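Cellulase (Xanthomonas axonopodis pv. citri, PDB 4W7W) probably hydrolyses the beta-1,4-glucosidic bonds of cellulose, as a family 5 glycoside hydrolase with an (alpha/beta)8 barrel. Local coordinates at residues V25-S30 / K61-I66. Sequence-based numbering, arbitrary orientation. Where two conformers were deposited one is given.
Sequences VGVNLS and KGMNTI
In the first beta-alpha-beta unit of the barrel, strand 24-29 meets the start of strand 65-70 through parallel pairing of Gly26 with Thr65 and Val27 with Ile66. Val27 N donates to Thr65 O (3.2 Å), and the same carbonyl oxygen also takes a CA-H...O contact from Gly26 CA at 3.1 Å. One step earlier, Val25 O receives two weak bonds, from the backbone N atoms of Asn64 and Thr65. Asn64 then reaches across with its side chain: chi1 of 74° puts CG between the backbone N and the carbonyl carbon. From there OD1 accepts a nearly straight bond from Val25 N (3.0 Å). Thr65 OG1 donates to this OD1 as well, from above the carbonyl plane, while ND2 bonds to Lys23 O, so the amide is held at both ends. The Met63 chain runs past Gly26 CA and, in the conformer given, SD comes near Val27 CG1. Ile66 lies alongside Val27, CD1 against CG2, and its CG2 meets Leu29 CD1 at 3.7 Å. From helix 52-60, Phe58 packs on Val27 and Leu29, and Phe55 on Ile66, the layering of a right-handed beta-alpha-beta crossover in a TIM barrel.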
loop_
_atom_site.group_PDB
_atom_site.type_symbol
_atom_site.label_atom_id
_atom_site.label_comp_id
_atom_site.label_asym_id
_atom_site.label_seq_id
_atom_site.Cartn_x
_atom_site.Cartn_y
_atom_site.Cartn_z
ATOM N N VAL A 25 3.575 -1.139 11.654
ATOM C CA VAL A 25 2.199 -0.703 11.847
ATOM C C VAL A 25 2.120 0.795 11.586
ATOM O O VAL A 25 2.975 1.585 12.008
ATOM C CB VAL A 25 1.649 -1.043 13.256
ATOM C CG1 VAL A 25 1.611 -2.539 13.491
ATOM C CG2 VAL A 25 2.422 -0.355 14.353
ATOM N N GLY A 26 1.083 1.208 10.896
ATOM C CA GLY A 26 0.924 2.612 10.617
ATOM C C GLY A 26 -0.240 2.956 9.742
ATOM O O GLY A 26 -1.296 2.306 9.765
ATOM N N VAL A 27 -0.054 4.034 8.991
ATOM C CA VAL A 27 -1.121 4.629 8.209
ATOM C C VAL A 27 -0.639 5.048 6.834
ATOM O O VAL A 27 0.544 5.299 6.617
ATOM C CB VAL A 27 -1.755 5.856 8.925
ATOM C CG1 VAL A 27 -2.334 5.505 10.280
ATOM C CG2 VAL A 27 -0.779 7.007 9.050
ATOM N N ASN A 28 -1.603 5.139 5.924
ATOM C CA ASN A 28 -1.426 5.828 4.650
ATOM C C ASN A 28 -1.561 7.329 4.875
ATOM O O ASN A 28 -2.546 7.778 5.480
ATOM C CB ASN A 28 -2.503 5.404 3.650
ATOM C CG ASN A 28 -2.252 4.052 3.058
ATOM O OD1 ASN A 28 -1.674 3.959 1.978
ATOM N ND2 ASN A 28 -2.686 2.981 3.738
ATOM N N LEU A 29 -0.600 8.118 4.395
ATOM C CA LEU A 29 -0.737 9.571 4.345
ATOM C C LEU A 29 -1.079 9.908 2.912
ATOM O O LEU A 29 -0.219 9.976 2.054
ATOM C CB LEU A 29 0.511 10.304 4.819
ATOM C CG LEU A 29 0.830 10.126 6.302
ATOM C CD1 LEU A 29 2.091 10.883 6.714
ATOM C CD2 LEU A 29 -0.323 10.557 7.189
ATOM N N SER A 30 -2.382 10.031 2.678
ATOM C CA SER A 30 -2.970 10.257 1.359
ATOM C C SER A 30 -2.993 11.737 0.999
ATOM O O SER A 30 -3.200 12.590 1.871
ATOM C CB SER A 30 -4.393 9.678 1.354
ATOM O OG SER A 30 -5.132 10.031 0.200
ATOM N N LYS A 61 1.647 8.084 18.341
ATOM C CA LYS A 61 0.657 7.039 18.576
ATOM C C LYS A 61 1.229 5.645 18.458
ATOM O O LYS A 61 0.470 4.680 18.548
ATOM C CB LYS A 61 -0.498 7.197 17.597
ATOM C CG LYS A 61 -1.253 8.489 17.766
ATOM C CD LYS A 61 -1.688 8.634 19.208
ATOM C CE LYS A 61 -2.718 9.706 19.395
ATOM N NZ LYS A 61 -3.120 9.731 20.826
ATOM N N GLY A 62 2.543 5.529 18.248
ATOM C CA GLY A 62 3.196 4.225 18.198
ATOM C C GLY A 62 3.388 3.679 16.804
ATOM O O GLY A 62 3.846 2.553 16.644
ATOM N N MET A 63 3.078 4.468 15.797
ATOM C CA MET A 63 3.152 3.944 14.462
ATOM C C MET A 63 4.490 4.193 13.833
ATOM O O MET A 63 4.965 5.334 13.765
ATOM C CB MET A 63 2.045 4.520 13.659
ATOM C CG MET A 63 0.755 3.954 14.176
ATOM S SD MET A 63 -0.556 4.814 13.373
ATOM C CE MET A 63 -1.938 3.785 13.852
ATOM N N ASN A 64 5.101 3.107 13.382
ATOM C CA ASN A 64 6.442 3.162 12.830
ATOM C C ASN A 64 6.488 3.078 11.329
ATOM O O ASN A 64 7.572 2.988 10.777
ATOM C CB ASN A 64 7.328 2.070 13.439
ATOM C CG ASN A 64 7.001 0.693 12.915
ATOM O OD1 ASN A 64 5.956 0.495 12.294
ATOM N ND2 ASN A 64 7.901 -0.248 13.130
ATOM N N THR A 65 5.337 3.131 10.648
ATOM C CA THR A 65 5.310 2.943 9.201
ATOM C C THR A 65 4.318 3.900 8.573
ATOM O O THR A 65 3.185 4.027 9.036
ATOM C CB THR A 65 4.933 1.496 8.840
ATOM O OG1 THR A 65 5.874 0.606 9.445
ATOM C CG2 THR A 65 4.976 1.252 7.347
ATOM N N ILE A 66 4.757 4.550 7.504
ATOM C CA ILE A 66 3.901 5.414 6.706
ATOM C C ILE A 66 3.882 4.887 5.277
ATOM O O ILE A 66 4.948 4.689 4.675
ATOM C CB ILE A 66 4.432 6.850 6.706
ATOM C CG1 ILE A 66 4.410 7.449 8.119
ATOM C CG2 ILE A 66 3.664 7.710 5.710
ATOM C CD1 ILE A 66 3.060 7.562 8.770
#